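Local coordinates for membrane-bound protease PH1510 (Pyrococcus horikoshii, PDB 6M4B), which cleaves proteins, including a stomatin homologue, preferentially near hydrophobic or aromatic residues, as a membrane-bound serine protease, at residues H93-A98 with V167-A172; I72-P77 with P99-G104; A39-I44 with L198-V203. The protein carries 1 engineered substitution. One frame throughout, in Å; residues are numbered along the deposited sequence.

Interaction 1 of 3, residues H93-A98 with V167-A172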
# COMPACT_ATOMS: atom_id res chain seq x y z
N HIS A 93 -8.26 -10.90 2.22
CA HIS A 93 -7.81 -12.19 2.71
C HIS A 93 -8.34 -13.37 1.93
O HIS A 93 -7.73 -14.42 1.93
CB HIS A 93 -8.17 -12.31 4.19
CG HIS A 93 -7.49 -11.30 5.04
ND1 HIS A 93 -8.00 -10.05 5.27
CD2 HIS A 93 -6.31 -11.36 5.71
CE1 HIS A 93 -7.18 -9.37 6.05
NE2 HIS A 93 -6.14 -10.14 6.32
N LEU A 94 -9.53 -13.21 1.34
CA LEU A 94 -10.18 -14.25 0.60
C LEU A 94 -11.24 -13.61 -0.31
O LEU A 94 -11.90 -12.66 0.11
CB LEU A 94 -10.87 -15.24 1.55
CG LEU A 94 -11.13 -16.64 0.97
CD1 LEU A 94 -9.84 -17.38 0.99
CD2 LEU A 94 -12.15 -17.45 1.77
N ILE A 95 -11.37 -14.10 -1.54
CA ILE A 95 -12.36 -13.58 -2.44
C ILE A 95 -13.29 -14.70 -2.77
O ILE A 95 -12.84 -15.77 -3.17
CB ILE A 95 -11.76 -13.02 -3.76
CG1 ILE A 95 -10.68 -11.95 -3.49
CG2 ILE A 95 -12.85 -12.41 -4.60
CD1 ILE A 95 -9.75 -11.74 -4.68
N ALA A 96 -14.57 -14.41 -2.69
CA ALA A 96 -15.62 -15.29 -3.16
C ALA A 96 -16.51 -14.54 -4.15
O ALA A 96 -16.76 -13.34 -3.99
CB ALA A 96 -16.46 -15.76 -1.98
N MET A 97 -16.97 -15.26 -5.16
CA MET A 97 -17.94 -14.72 -6.13
C MET A 97 -19.22 -15.60 -6.28
O MET A 97 -19.14 -16.80 -6.34
CB MET A 97 -17.28 -14.52 -7.49
CG MET A 97 -16.18 -13.44 -7.51
SD MET A 97 -15.43 -13.32 -9.13
CE MET A 97 -16.69 -12.40 -10.00
N ALA A 98 -20.38 -14.96 -6.24
CA ALA A 98 -21.65 -15.64 -6.56
C ALA A 98 -21.73 -15.90 -8.06
O ALA A 98 -21.13 -15.15 -8.83
CB ALA A 98 -22.82 -14.77 -6.15
N VAL A 167 -7.40 -16.18 -9.58
CA VAL A 167 -7.70 -14.83 -9.13
C VAL A 167 -8.56 -14.79 -7.85
O VAL A 167 -8.42 -13.89 -7.04
CB VAL A 167 -8.50 -14.09 -10.21
CG1 VAL A 167 -8.89 -12.70 -9.78
CG2 VAL A 167 -7.68 -14.04 -11.46
N ILE A 168 -9.49 -15.73 -7.71
CA ILE A 168 -10.33 -15.82 -6.51
C ILE A 168 -10.21 -17.23 -5.92
O ILE A 168 -9.63 -18.12 -6.52
CB ILE A 168 -11.80 -15.52 -6.83
CG1 ILE A 168 -12.40 -16.60 -7.75
CG2 ILE A 168 -11.94 -14.15 -7.50
CD1 ILE A 168 -13.89 -16.46 -7.96
N GLU A 169 -10.78 -17.41 -4.74
CA GLU A 169 -10.66 -18.66 -4.02
C GLU A 169 -11.98 -19.46 -3.98
O GLU A 169 -11.92 -20.66 -3.94
CB GLU A 169 -10.09 -18.44 -2.61
CG GLU A 169 -8.65 -17.94 -2.55
CD GLU A 169 -8.54 -16.46 -2.90
OE1 GLU A 169 -7.80 -16.12 -3.86
OE2 GLU A 169 -9.20 -15.65 -2.23
N VAL A 170 -13.13 -18.81 -4.06
CA VAL A 170 -14.38 -19.48 -3.85
C VAL A 170 -15.45 -18.96 -4.79
O VAL A 170 -15.65 -17.77 -4.95
CB VAL A 170 -14.85 -19.27 -2.36
CG1 VAL A 170 -16.23 -19.85 -2.13
CG2 VAL A 170 -13.83 -19.88 -1.36
N VAL A 171 -16.15 -19.90 -5.42
CA VAL A 171 -17.48 -19.61 -6.02
C VAL A 171 -18.59 -20.14 -5.09
O VAL A 171 -18.62 -21.36 -4.80
CB VAL A 171 -17.63 -20.27 -7.40
CG1 VAL A 171 -18.97 -19.89 -8.03
CG2 VAL A 171 -16.46 -19.87 -8.28
N ALA A 172 -19.49 -19.26 -4.68
CA ALA A 172 -20.54 -19.59 -3.70
C ALA A 172 -21.86 -18.84 -3.93
O ALA A 172 -21.89 -17.60 -3.99
CB ALA A 172 -20.05 -19.27 -2.29
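Met97 and Ile95, on the same side of one strand, both bring their side chains against Ile168 at about a right angle. The setting is the edge of the parallel sheet of a ClpP/crotonase-type fold, where the short strand 170-171 runs beside strand 94-97. Ile168 serves its two neighbours with separate branches. A chi1 of 66° sets CG1 in the crowded position between backbone N and carbonyl carbon, and an extended chi2 (173°) then puts CD1 3.7 Å from Met97 SD. Its CG2 turns the other way and lies 3.5 Å from Ile95 CG2. Helix 159-164 covers this group through Ala162, which touches both Met97 and Ile168.

Glu169 illustrates how a carboxylate can stand in for a main-chain acceptor just before a strand pair begins. Its chain bends at chi2 (75°), CB and CG pass Leu94 CD1 at an oblique crossing, and OE2 accepts the N-H of Ile95 at 2.8 Å, met nearly along the C-O axis. The same oxygen forms a salt bridge with Arg142, so two donors hold it and the carboxylate is likely to stay ionised. Ile95 O in turn receives both Glu169 N and Val170 N. Beyond that point regular parallel pairing takes over, with Met97 N bonded to Val170 O (2.8 Å) and Ala172 N to Met97 O (3.0 Å).

On the other face Ala96 CB lies 3.9 Å from Val170 CB, with Leu94 CD2 beside Val170 CG2. Helix 175-182 closes over this face, Leu178 meeting Ala96 and Ser182 meeting Val170. Val171, which points to the same face as Met97, brings CG1 to 3.5 Å from the main-chain O of Met97.

Interaction 2 of 3, residues I72-P77 with P99-G104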
# COMPACT_ATOMS: atom_id res chain seq x y z
N ILE A 72 -14.01 -10.66 0.76
CA ILE A 72 -14.76 -9.86 -0.17
C ILE A 72 -15.59 -10.84 -1.00
O ILE A 72 -15.05 -11.76 -1.59
CB ILE A 72 -13.83 -8.99 -1.06
CG1 ILE A 72 -13.05 -7.98 -0.19
CG2 ILE A 72 -14.64 -8.27 -2.09
CD1 ILE A 72 -13.86 -6.95 0.54
N TYR A 73 -16.91 -10.63 -0.97
CA TYR A 73 -17.86 -11.53 -1.57
C TYR A 73 -18.64 -10.72 -2.57
O TYR A 73 -19.42 -9.85 -2.19
CB TYR A 73 -18.78 -12.13 -0.52
CG TYR A 73 -19.83 -13.16 -0.99
CD1 TYR A 73 -19.67 -13.89 -2.15
CD2 TYR A 73 -20.98 -13.41 -0.22
CE1 TYR A 73 -20.58 -14.84 -2.54
CE2 TYR A 73 -21.93 -14.36 -0.61
CZ TYR A 73 -21.71 -15.11 -1.74
OH TYR A 73 -22.63 -16.07 -2.14
N VAL A 74 -18.39 -11.01 -3.84
CA VAL A 74 -19.06 -10.31 -4.91
C VAL A 74 -20.47 -10.91 -5.06
O VAL A 74 -20.65 -12.06 -5.51
CB VAL A 74 -18.29 -10.40 -6.25
CG1 VAL A 74 -18.92 -9.41 -7.25
CG2 VAL A 74 -16.81 -10.07 -6.04
N TYR A 75 -21.45 -10.13 -4.66
CA TYR A 75 -22.79 -10.62 -4.34
C TYR A 75 -23.74 -9.41 -4.26
O TYR A 75 -23.30 -8.33 -3.80
CB TYR A 75 -22.71 -11.36 -2.99
CG TYR A 75 -24.01 -11.91 -2.48
CD1 TYR A 75 -24.90 -11.10 -1.74
CD2 TYR A 75 -24.36 -13.24 -2.69
CE1 TYR A 75 -26.10 -11.61 -1.26
CE2 TYR A 75 -25.57 -13.77 -2.22
CZ TYR A 75 -26.42 -12.94 -1.50
OH TYR A 75 -27.58 -13.44 -1.04
N PRO A 76 -25.03 -9.59 -4.65
CA PRO A 76 -25.77 -10.80 -5.10
C PRO A 76 -25.51 -11.10 -6.53
O PRO A 76 -24.83 -10.32 -7.18
CB PRO A 76 -27.25 -10.40 -4.93
CG PRO A 76 -27.25 -8.93 -5.08
CD PRO A 76 -25.95 -8.44 -4.48
N PRO A 77 -26.05 -12.23 -7.05
CA PRO A 77 -25.84 -12.51 -8.48
C PRO A 77 -26.27 -11.28 -9.29
O PRO A 77 -27.16 -10.55 -8.86
CB PRO A 77 -26.73 -13.74 -8.73
CG PRO A 77 -26.67 -14.48 -7.42
CD PRO A 77 -26.78 -13.34 -6.41
N PRO A 99 -22.41 -16.99 -8.48
CA PRO A 99 -22.55 -17.18 -9.94
C PRO A 99 -23.33 -16.01 -10.52
O PRO A 99 -24.11 -15.38 -9.78
CB PRO A 99 -23.32 -18.50 -10.06
CG PRO A 99 -23.01 -19.24 -8.78
CD PRO A 99 -22.94 -18.15 -7.73
N GLY A 100 -22.99 -15.66 -11.76
CA GLY A 100 -23.55 -14.48 -12.45
C GLY A 100 -22.95 -13.14 -12.08
O GLY A 100 -23.56 -12.09 -12.29
N THR A 101 -21.75 -13.14 -11.48
CA THR A 101 -21.12 -11.87 -11.08
C THR A 101 -19.90 -11.65 -11.94
O THR A 101 -19.55 -12.48 -12.77
CB THR A 101 -20.72 -11.83 -9.58
OG1 THR A 101 -19.84 -12.91 -9.28
CG2 THR A 101 -21.95 -11.87 -8.70
N SER A 102 -19.26 -10.52 -11.75
CA SER A 102 -18.18 -10.12 -12.63
C SER A 102 -17.03 -9.49 -11.82
O SER A 102 -17.25 -8.78 -10.84
CB SER A 102 -18.74 -9.10 -13.63
OG SER A 102 -17.78 -8.82 -14.60
N ILE A 103 -15.80 -9.71 -12.26
CA ILE A 103 -14.65 -9.01 -11.62
C ILE A 103 -13.72 -8.47 -12.71
O ILE A 103 -13.57 -9.08 -13.76
CB ILE A 103 -13.92 -9.92 -10.61
CG1 ILE A 103 -12.83 -9.16 -9.85
CG2 ILE A 103 -13.33 -11.14 -11.29
CD1 ILE A 103 -12.38 -9.88 -8.61
N GLY A 104 -13.08 -7.34 -12.46
CA GLY A 104 -12.12 -6.80 -13.43
C GLY A 104 -12.59 -5.53 -14.11
O GLY A 104 -13.33 -4.72 -13.51
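Two first torsions set this contact between Thr101 and Val74. In Thr101 the hydroxyl lies between backbone N and carbonyl carbon (chi1 58°), which swings CG2 anti to its own carbonyl carbon; in Val74, CG1 stands anti to the backbone N (chi1 -169°). The side chains then cross obliquely, with Val74 CG1 3.8 Å from Thr101 CB. The threonine methyl reaches past the valine to two main-chain oxygens, lying 3.4 Å from Val74 O and 3.6 Å from Pro76 O. Its hydroxyl is used differently, bonding to Ala98 O within the same loop, so that one side chain presents its apolar branch to the neighbouring segment and its polar branch to the residue just before its own.

The contact forms where two adjacent parallel strands of the ClpP/crotonase-type sheet, 70-74 and 94-97, run out into loops. The touching parts run 121° apart, and the second goes on into strand 102-104 of a smaller sheet. An alanine in place of Thr101 would probably leave Ala98 O without its hydroxyl partner and open a gap beside the carbonyls of Val74 and Pro76.

Farther out, a cis peptide bond precedes Pro76, and the ring of Pro77 meets the turn at Pro99-Gly100: Pro77 CB is 3.3 Å and its CG 3.6 Å from Pro99 O. At the inner end, Val74 CG1 comes to 4.0 Å from Ser102 O. The Ser102 side chain is about 10 Å from that of Ala83, the engineered replacement of the nucleophile.

Interaction 3 of 3, residues A39-I44 with L198-V203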
# COMPACT_ATOMS: atom_id res chain seq x y z
N ALA A 39 -14.29 -11.13 16.15
CA ALA A 39 -14.88 -12.01 15.14
C ALA A 39 -13.82 -12.89 14.47
O ALA A 39 -12.64 -12.52 14.37
CB ALA A 39 -15.61 -11.21 14.09
N GLU A 40 -14.28 -14.05 14.03
CA GLU A 40 -13.49 -14.99 13.25
C GLU A 40 -13.15 -14.41 11.87
O GLU A 40 -12.15 -14.77 11.29
CB GLU A 40 -14.29 -16.29 13.11
CG GLU A 40 -13.70 -17.38 12.22
CD GLU A 40 -12.40 -17.90 12.72
OE1 GLU A 40 -11.66 -18.55 11.94
OE2 GLU A 40 -12.07 -17.64 13.90
N ALA A 41 -14.05 -13.60 11.33
CA ALA A 41 -13.95 -13.01 9.98
C ALA A 41 -15.09 -12.05 9.78
O ALA A 41 -16.14 -12.18 10.43
CB ALA A 41 -13.98 -14.08 8.87
N ILE A 42 -14.91 -11.11 8.85
CA ILE A 42 -16.02 -10.29 8.36
C ILE A 42 -16.14 -10.50 6.86
O ILE A 42 -15.14 -10.48 6.15
CB ILE A 42 -15.85 -8.80 8.73
CG1 ILE A 42 -17.09 -8.01 8.26
CG2 ILE A 42 -14.57 -8.20 8.20
CD1 ILE A 42 -17.04 -6.56 8.68
N ILE A 43 -17.36 -10.76 6.40
CA ILE A 43 -17.67 -10.92 5.00
C ILE A 43 -18.33 -9.62 4.54
O ILE A 43 -19.25 -9.11 5.17
CB ILE A 43 -18.64 -12.07 4.73
CG1 ILE A 43 -17.99 -13.41 5.12
CG2 ILE A 43 -19.05 -12.09 3.24
CD1 ILE A 43 -18.98 -14.56 5.25
N ILE A 44 -17.81 -9.07 3.45
CA ILE A 44 -18.34 -7.87 2.88
C ILE A 44 -18.86 -8.23 1.53
O ILE A 44 -18.10 -8.60 0.66
CB ILE A 44 -17.30 -6.76 2.88
CG1 ILE A 44 -17.09 -6.36 4.34
CG2 ILE A 44 -17.78 -5.60 2.02
CD1 ILE A 44 -15.97 -5.40 4.55
N LEU A 198 -9.05 -20.37 8.38
CA LEU A 198 -10.39 -19.96 8.69
C LEU A 198 -11.16 -21.14 9.30
O LEU A 198 -11.09 -22.28 8.79
CB LEU A 198 -11.12 -19.46 7.46
CG LEU A 198 -10.53 -18.21 6.79
CD1 LEU A 198 -11.14 -18.00 5.43
CD2 LEU A 198 -10.75 -17.00 7.67
N ASN A 199 -11.87 -20.90 10.38
CA ASN A 199 -12.62 -21.96 11.04
C ASN A 199 -14.06 -21.63 11.05
O ASN A 199 -14.53 -20.77 11.82
CB ASN A 199 -12.13 -22.14 12.45
CG ASN A 199 -13.03 -23.04 13.27
OD1 ASN A 199 -13.87 -23.78 12.77
ND2 ASN A 199 -12.85 -22.96 14.57
N PHE A 200 -14.78 -22.29 10.15
CA PHE A 200 -16.18 -21.98 9.96
C PHE A 200 -17.07 -23.18 10.16
O PHE A 200 -18.22 -23.19 9.75
CB PHE A 200 -16.42 -21.45 8.53
CG PHE A 200 -15.81 -20.10 8.23
CD1 PHE A 200 -15.75 -19.05 9.19
CD2 PHE A 200 -15.41 -19.83 6.96
CE1 PHE A 200 -15.26 -17.82 8.84
CE2 PHE A 200 -14.91 -18.59 6.60
CZ PHE A 200 -14.84 -17.60 7.52
N THR A 201 -16.57 -24.19 10.83
CA THR A 201 -17.36 -25.39 11.03
C THR A 201 -18.68 -25.09 11.76
O THR A 201 -19.72 -25.47 11.29
CB THR A 201 -16.50 -26.39 11.77
OG1 THR A 201 -15.28 -26.54 11.03
CG2 THR A 201 -17.26 -27.75 11.92
N ASN A 202 -18.62 -24.36 12.86
CA ASN A 202 -19.82 -23.91 13.58
C ASN A 202 -19.67 -22.48 13.93
O ASN A 202 -18.82 -22.12 14.76
CB ASN A 202 -20.00 -24.72 14.86
CG ASN A 202 -20.38 -26.14 14.55
OD1 ASN A 202 -19.59 -27.06 14.70
ND2 ASN A 202 -21.57 -26.30 14.03
N VAL A 203 -20.47 -21.65 13.29
CA VAL A 203 -20.25 -20.22 13.37
C VAL A 203 -21.58 -19.49 13.47
O VAL A 203 -22.56 -19.97 13.00
CB VAL A 203 -19.41 -19.78 12.19
CG1 VAL A 203 -20.06 -20.18 10.89
CG2 VAL A 203 -19.27 -18.29 12.19
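Leu198 meets Glu40 through its carbonyl carbon, which lies 3.7 Å from Glu40 OE1. The leucine also packs within its own segment: its CB sits 4.0 Å above the plane of the Phe200 ring, offset toward the rim. Asn199 supplies the polar link. Its N-H points to Glu40 OE1 at 2.8 Å in a fairly straight bond (160°), reaching the oxygen on its anti side and 35° out of the carboxylate plane. A bend at Glu40 chi2 (63°) goes with this approach. Asn199 OD1 accepts the N-H of Thr201 two residues on, a weak bond of 3.3 Å, as in an Asx turn, while the main-chain O of Asn199 is bonded by Asn8.

Phe200 provides the apolar half. Glu40 CG approaches CE1 of the ring obliquely at 3.7 Å, and Ala41 CB meets the ring edge in its plane, 3.9 Å from CZ. One glutamate thus divides its work, the methylene lying beside the phenyl ring and the carboxylate bonding to the backbone.

After Phe200 the segment leaves strand 41-47. Asn183 grips the turn through Phe200 N and the Thr201 hydroxyl. Val203 then leads into strand 204-207, at the edge of the parallel sheet; both it and Phe200 touch Val10 of strand 9-16 and Leu179 of helix 175-182.

All three contacts belong to the N-terminal protease domain of a longer membrane protein and reach the same parallel sheet. Interactions 1 and 2 are closest, with centres about 9 Å apart, and they meet directly through the neighbouring strands 94-97 and 70-74. The centre of interaction 3, on strand 41-47, the next strand across, lies about 14 Å from that of interaction 1 and about 19 Å from that of interaction 2. Along the chain the segments of interactions 1 and 2 alternate, and both are nested inside the long loop closed by interaction 3. The sheet is thus tied at different places: at one edge strand, at the loops leading towards the catalytic region, and near the returning C-terminal segment, away from the annotated sites.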